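Local coordinates for Ketoacyl_synth_N domain-containing protein (Photorhabdus luminescens subsp. laumondii, PDB 6SMO) that probably acts as a 3-oxoacyl-[acyl-carrier-protein] synthase-type acyltransferase of the thiolase superfamily, and binds a pentaoxo-dodecanal polyketide-like chain, at residues 266-280 and 294-307. Residues are numbered along the deposited sequence; the frame is centred on the assembly and turned at random.
Sequences AELFNHNENAVFIMD and FSNKEIKTSFINLR
Phe294 meets two other rings, each in a different way. Its edge points at the face of Phe277, CZ standing 3.7 Å from Phe277 CE1 with the planes at 82°, a T-shaped pair; its own face receives the edge of Phe269 in an offset T (centroids 5.2 Å apart). Ala266 packs against the Phe294 edge. Over one face of Phe269 sits the Ile299 methyl CG2, a CH-pi contact 4.0 Å from the centroid of the Phe269 ring. Phe303 completes the aromatic cluster, its CE2 meeting Phe277 CD2 obliquely, while Met279 SD lies at the Phe303 edge. Phe277 has CG anti to its backbone N (chi1 -175°), which carries the ring against helix 286-296.

The Phe277 backbone bonds both ways: its N donates to Ser302 O (2.9 Å) and its O accepts from Ile304 N (3.2 Å), in parallel register. Thr301 OG1 donates to Ala275 O at 2.7 Å from above the carbonyl plane. On the face opposite Phe277 and Phe303, Val276 CG1 touches Ile304 CD1. Further along the chains, Arg307 NE makes a weak, bent bond to Asp280 O, while the Asp280 carboxylate pairs with Arg356. Strand 351-356 flanks strand 275-278 on its other edge. Strand 275-278, helix 286-296 and strand 302-304 thus form a beta-alpha-beta crossover, with Phe294 of the connecting helix packed on the parallel strands.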
loop_
_atom_site.group_PDB
_atom_site.type_symbol
_atom_site.label_atom_id
_atom_site.label_comp_id
_atom_site.label_asym_id
_atom_site.label_seq_id
_atom_site.Cartn_x
_atom_site.Cartn_y
_atom_site.Cartn_z
ATOM N N ALA C 266 10.021 5.081 -27.440
ATOM C CA ALA C 266 10.157 5.779 -28.742
ATOM C C ALA C 266 8.781 5.956 -29.400
ATOM O O ALA C 266 8.629 6.912 -30.184
ATOM C CB ALA C 266 11.104 5.020 -29.642
ATOM N N GLU C 267 7.824 5.072 -29.095
ATOM C CA GLU C 267 6.435 5.113 -29.635
ATOM C C GLU C 267 5.680 6.325 -29.070
ATOM O O GLU C 267 4.761 6.806 -29.763
ATOM C CB GLU C 267 5.685 3.813 -29.324
ATOM C CG GLU C 267 5.876 2.736 -30.377
ATOM C CD GLU C 267 5.295 1.378 -30.021
ATOM O OE1 GLU C 267 5.748 0.373 -30.606
ATOM O OE2 GLU C 267 4.390 1.325 -29.161
ATOM N N LEU C 268 6.044 6.796 -27.871
ATOM C CA LEU C 268 5.393 7.950 -27.186
ATOM C C LEU C 268 5.562 9.230 -28.018
ATOM O O LEU C 268 4.666 10.094 -27.944
ATOM C CB LEU C 268 5.992 8.143 -25.787
ATOM C CG LEU C 268 5.546 7.152 -24.710
ATOM C CD1 LEU C 268 6.268 7.426 -23.399
ATOM C CD2 LEU C 268 4.040 7.205 -24.498
ATOM N N PHE C 269 6.667 9.350 -28.764
ATOM C CA PHE C 269 7.055 10.566 -29.531
ATOM C C PHE C 269 6.049 10.849 -30.654
ATOM O O PHE C 269 5.809 12.040 -30.933
ATOM C CB PHE C 269 8.477 10.432 -30.084
ATOM C CG PHE C 269 9.564 10.745 -29.087
ATOM C CD1 PHE C 269 10.112 9.748 -28.295
ATOM C CD2 PHE C 269 10.032 12.042 -28.933
ATOM C CE1 PHE C 269 11.109 10.040 -27.376
ATOM C CE2 PHE C 269 11.029 12.331 -28.013
ATOM C CZ PHE C 269 11.565 11.330 -27.236
ATOM N N ASN C 270 5.485 9.802 -31.270
ATOM C CA ASN C 270 4.593 9.892 -32.460
ATOM C C ASN C 270 5.361 10.559 -33.612
ATOM O O ASN C 270 4.748 11.343 -34.365
ATOM C CB ASN C 270 3.277 10.612 -32.136
ATOM C CG ASN C 270 2.197 9.677 -31.633
ATOM O OD1 ASN C 270 2.465 8.783 -30.833
ATOM N ND2 ASN C 270 0.973 9.877 -32.094
ATOM N N HIS C 271 6.658 10.248 -33.735
ATOM C CA HIS C 271 7.589 10.761 -34.778
ATOM C C HIS C 271 7.679 12.293 -34.719
ATOM O O HIS C 271 7.884 12.908 -35.785
ATOM C CB HIS C 271 7.157 10.273 -36.170
ATOM C CG HIS C 271 7.023 8.791 -36.288
ATOM N ND1 HIS C 271 5.795 8.167 -36.405
ATOM C CD2 HIS C 271 7.951 7.809 -36.316
ATOM C CE1 HIS C 271 5.973 6.865 -36.496
ATOM N NE2 HIS C 271 7.287 6.619 -36.445
ATOM N N ASN C 272 7.544 12.886 -33.526
ATOM C CA ASN C 272 7.605 14.358 -33.311
ATOM C C ASN C 272 9.074 14.776 -33.170
ATOM O O ASN C 272 9.788 14.155 -32.356
ATOM C CB ASN C 272 6.778 14.796 -32.099
ATOM C CG ASN C 272 6.645 16.300 -31.969
ATOM O OD1 ASN C 272 6.929 17.043 -32.907
ATOM N ND2 ASN C 272 6.208 16.760 -30.810
ATOM N N GLU C 273 9.495 15.791 -33.934
ATOM C CA GLU C 273 10.894 16.299 -33.985
ATOM C C GLU C 273 11.082 17.447 -32.982
ATOM O O GLU C 273 12.236 17.672 -32.568
ATOM C CB GLU C 273 11.241 16.752 -35.406
ATOM C CG GLU C 273 11.291 15.610 -36.407
ATOM C CD GLU C 273 11.752 15.997 -37.802
ATOM O OE1 GLU C 273 11.189 15.462 -38.778
ATOM O OE2 GLU C 273 12.679 16.825 -37.912
ATOM N N ASN C 274 9.999 18.140 -32.609
ATOM C CA ASN C 274 10.012 19.284 -31.654
ATOM C C ASN C 274 9.745 18.763 -30.235
ATOM O O ASN C 274 8.834 19.297 -29.571
ATOM C CB ASN C 274 8.995 20.360 -32.051
ATOM C CG ASN C 274 9.209 20.897 -33.450
ATOM O OD1 ASN C 274 10.343 21.062 -33.894
ATOM N ND2 ASN C 274 8.124 21.182 -34.151
ATOM N N ALA C 275 10.523 17.772 -29.786
ATOM C CA ALA C 275 10.353 17.075 -28.490
ATOM C C ALA C 275 11.662 17.105 -27.693
ATOM O O ALA C 275 12.741 17.076 -28.320
ATOM C CB ALA C 275 9.890 15.659 -28.728
ATOM N N VAL C 276 11.554 17.161 -26.362
ATOM C CA VAL C 276 12.692 17.126 -25.394
ATOM C C VAL C 276 12.570 15.845 -24.561
ATOM O O VAL C 276 11.495 15.630 -23.966
ATOM C CB VAL C 276 12.708 18.386 -24.505
ATOM C CG1 VAL C 276 13.565 18.207 -23.260
ATOM C CG2 VAL C 276 13.154 19.614 -25.284
ATOM N N PHE C 277 13.631 15.035 -24.526
ATOM C CA PHE C 277 13.695 13.750 -23.779
ATOM C C PHE C 277 14.443 13.962 -22.458
ATOM O O PHE C 277 15.671 14.177 -22.489
ATOM C CB PHE C 277 14.365 12.663 -24.622
ATOM C CG PHE C 277 14.368 11.299 -23.979
ATOM C CD1 PHE C 277 13.210 10.538 -23.932
ATOM C CD2 PHE C 277 15.522 10.782 -23.410
ATOM C CE1 PHE C 277 13.209 9.286 -23.335
ATOM C CE2 PHE C 277 15.519 9.529 -22.815
ATOM C CZ PHE C 277 14.362 8.785 -22.778
ATOM N N ILE C 278 13.716 13.910 -21.336
ATOM C CA ILE C 278 14.291 13.902 -19.957
ATOM C C ILE C 278 14.618 12.448 -19.597
ATOM O O ILE C 278 13.705 11.604 -19.664
ATOM C CB ILE C 278 13.331 14.563 -18.945
ATOM C CG1 ILE C 278 13.125 16.047 -19.261
ATOM C CG2 ILE C 278 13.822 14.355 -17.518
ATOM C CD1 ILE C 278 11.987 16.697 -18.504
ATOM N N MET C 279 15.873 12.180 -19.227
ATOM C CA MET C 279 16.411 10.808 -19.013
ATOM C C MET C 279 16.482 10.503 -17.512
ATOM O O MET C 279 16.363 11.450 -16.705
ATOM C CB MET C 279 17.795 10.642 -19.656
ATOM C CG MET C 279 18.849 11.631 -19.180
ATOM S SD MET C 279 20.337 11.593 -20.217
ATOM C CE MET C 279 21.196 10.182 -19.523
ATOM N N ASP C 280 16.638 9.219 -17.169
ATOM C CA ASP C 280 16.745 8.699 -15.777
ATOM C C ASP C 280 17.970 9.330 -15.104
ATOM O O ASP C 280 17.805 9.928 -14.023
ATOM C CB ASP C 280 16.812 7.168 -15.773
ATOM C CG ASP C 280 16.856 6.542 -14.389
ATOM O OD1 ASP C 280 16.077 6.980 -13.522
ATOM O OD2 ASP C 280 17.668 5.618 -14.190
ATOM N N PHE C 294 16.136 4.926 -30.507
ATOM C CA PHE C 294 15.571 6.086 -31.250
ATOM C C PHE C 294 16.075 6.070 -32.699
ATOM O O PHE C 294 15.295 6.429 -33.603
ATOM C CB PHE C 294 15.928 7.410 -30.568
ATOM C CG PHE C 294 15.284 7.648 -29.222
ATOM C CD1 PHE C 294 14.000 7.200 -28.948
ATOM C CD2 PHE C 294 15.956 8.356 -28.237
ATOM C CE1 PHE C 294 13.415 7.432 -27.712
ATOM C CE2 PHE C 294 15.368 8.590 -27.003
ATOM C CZ PHE C 294 14.099 8.127 -26.742
ATOM N N SER C 295 17.336 5.673 -32.905
ATOM C CA SER C 295 17.989 5.552 -34.237
ATOM C C SER C 295 17.240 4.524 -35.095
ATOM O O SER C 295 17.090 4.768 -36.308
ATOM C CB SER C 295 19.448 5.197 -34.095
ATOM O OG SER C 295 20.115 5.286 -35.345
ATOM N N ASN C 296 16.783 3.427 -34.479
ATOM C CA ASN C 296 16.033 2.325 -35.144
ATOM C C ASN C 296 14.655 2.831 -35.592
ATOM O O ASN C 296 14.225 2.451 -36.701
ATOM C CB ASN C 296 15.885 1.104 -34.231
ATOM C CG ASN C 296 17.202 0.435 -33.902
ATOM O OD1 ASN C 296 18.126 0.428 -34.714
ATOM N ND2 ASN C 296 17.297 -0.141 -32.715
ATOM N N LYS C 297 13.999 3.655 -34.767
ATOM C CA LYS C 297 12.612 4.155 -34.985
ATOM C C LYS C 297 12.629 5.516 -35.697
ATOM O O LYS C 297 11.535 6.098 -35.860
ATOM C CB LYS C 297 11.870 4.252 -33.646
ATOM C CG LYS C 297 11.456 2.920 -33.035
ATOM C CD LYS C 297 10.290 2.264 -33.748
ATOM C CE LYS C 297 9.863 0.956 -33.116
ATOM N NZ LYS C 297 9.080 1.174 -31.877
ATOM N N GLU C 298 13.808 5.998 -36.111
ATOM C CA GLU C 298 14.000 7.292 -36.826
ATOM C C GLU C 298 13.405 8.430 -35.986
ATOM O O GLU C 298 12.558 9.182 -36.514
ATOM C CB GLU C 298 13.378 7.233 -38.226
ATOM C CG GLU C 298 14.224 6.486 -39.241
ATOM C CD GLU C 298 15.288 7.329 -39.926
ATOM O OE1 GLU C 298 15.504 7.134 -41.138
ATOM O OE2 GLU C 298 15.899 8.179 -39.246
ATOM N N ILE C 299 13.831 8.540 -34.723
ATOM C CA ILE C 299 13.448 9.638 -33.784
ATOM C C ILE C 299 14.677 10.528 -33.565
ATOM O O ILE C 299 15.763 9.979 -33.286
ATOM C CB ILE C 299 12.900 9.077 -32.455
ATOM C CG1 ILE C 299 11.772 8.063 -32.675
ATOM C CG2 ILE C 299 12.467 10.203 -31.525
ATOM C CD1 ILE C 299 10.555 8.620 -33.382
ATOM N N LYS C 300 14.499 11.846 -33.691
ATOM C CA LYS C 300 15.556 12.873 -33.484
ATOM C C LYS C 300 15.039 13.894 -32.463
ATOM O O LYS C 300 14.089 14.635 -32.789
ATOM C CB LYS C 300 15.964 13.518 -34.814
ATOM C CG LYS C 300 14.830 14.063 -35.675
ATOM C CD LYS C 300 15.151 14.074 -37.155
ATOM C CE LYS C 300 15.040 12.705 -37.794
ATOM N NZ LYS C 300 15.461 12.725 -39.215
ATOM N N THR C 301 15.636 13.902 -31.267
ATOM C CA THR C 301 15.200 14.703 -30.092
ATOM C C THR C 301 16.432 15.215 -29.335
ATOM O O THR C 301 17.548 14.740 -29.627
ATOM C CB THR C 301 14.272 13.876 -29.191
ATOM O OG1 THR C 301 13.898 14.677 -28.069
ATOM C CG2 THR C 301 14.902 12.587 -28.705
ATOM N N SER C 302 16.221 16.152 -28.406
ATOM C CA SER C 302 17.258 16.740 -27.518
ATOM C C SER C 302 17.281 15.982 -26.185
ATOM O O SER C 302 16.191 15.730 -25.632
ATOM C CB SER C 302 17.016 18.213 -27.309
ATOM O OG SER C 302 18.073 18.802 -26.567
ATOM N N PHE C 303 18.478 15.634 -25.699
ATOM C CA PHE C 303 18.711 14.933 -24.408
ATOM C C PHE C 303 19.071 15.959 -23.329
ATOM O O PHE C 303 20.068 16.689 -23.504
ATOM C CB PHE C 303 19.814 13.879 -24.552
ATOM C CG PHE C 303 19.352 12.560 -25.116
ATOM C CD1 PHE C 303 19.004 12.443 -26.454
ATOM C CD2 PHE C 303 19.264 11.434 -24.311
ATOM C CE1 PHE C 303 18.577 11.230 -26.973
ATOM C CE2 PHE C 303 18.838 10.221 -24.832
ATOM C CZ PHE C 303 18.495 10.121 -26.160
ATOM N N ILE C 304 18.274 16.012 -22.256
ATOM C CA ILE C 304 18.492 16.889 -21.066
ATOM C C ILE C 304 18.431 16.018 -19.805
ATOM O O ILE C 304 17.360 15.438 -19.541
ATOM C CB ILE C 304 17.471 18.046 -21.041
ATOM C CG1 ILE C 304 17.806 19.098 -22.103
ATOM C CG2 ILE C 304 17.370 18.663 -19.652
ATOM C CD1 ILE C 304 16.690 20.080 -22.387
ATOM N N ASN C 305 19.545 15.935 -19.070
ATOM C CA ASN C 305 19.682 15.162 -17.807
ATOM C C ASN C 305 19.557 16.125 -16.620
ATOM O O ASN C 305 20.387 17.054 -16.530
ATOM C CB ASN C 305 21.011 14.399 -17.763
ATOM C CG ASN C 305 21.095 13.404 -16.625
ATOM O OD1 ASN C 305 20.142 13.227 -15.870
ATOM N ND2 ASN C 305 22.237 12.748 -16.492
ATOM N N LEU C 306 18.564 15.909 -15.750
ATOM C CA LEU C 306 18.295 16.751 -14.549
ATOM C C LEU C 306 18.785 16.047 -13.276
ATOM O O LEU C 306 18.665 16.659 -12.197
ATOM C CB LEU C 306 16.792 17.036 -14.450
ATOM C CG LEU C 306 16.144 17.719 -15.654
ATOM C CD1 LEU C 306 14.680 18.020 -15.370
ATOM C CD2 LEU C 306 16.879 18.997 -16.036
ATOM N N ARG C 307 19.316 14.824 -13.388
ATOM C CA ARG C 307 19.645 13.958 -12.220
ATOM C C ARG C 307 20.863 14.491 -11.464
ATOM O O ARG C 307 20.896 14.394 -10.240
ATOM C CB ARG C 307 19.846 12.501 -12.651
ATOM C CG ARG C 307 19.757 11.500 -11.505
ATOM C CD ARG C 307 18.411 11.483 -10.798
ATOM N NE ARG C 307 17.304 11.218 -11.714
ATOM C CZ ARG C 307 16.290 12.044 -11.984
ATOM N NH1 ARG C 307 15.357 11.668 -12.844
ATOM N NH2 ARG C 307 16.195 13.229 -11.403
#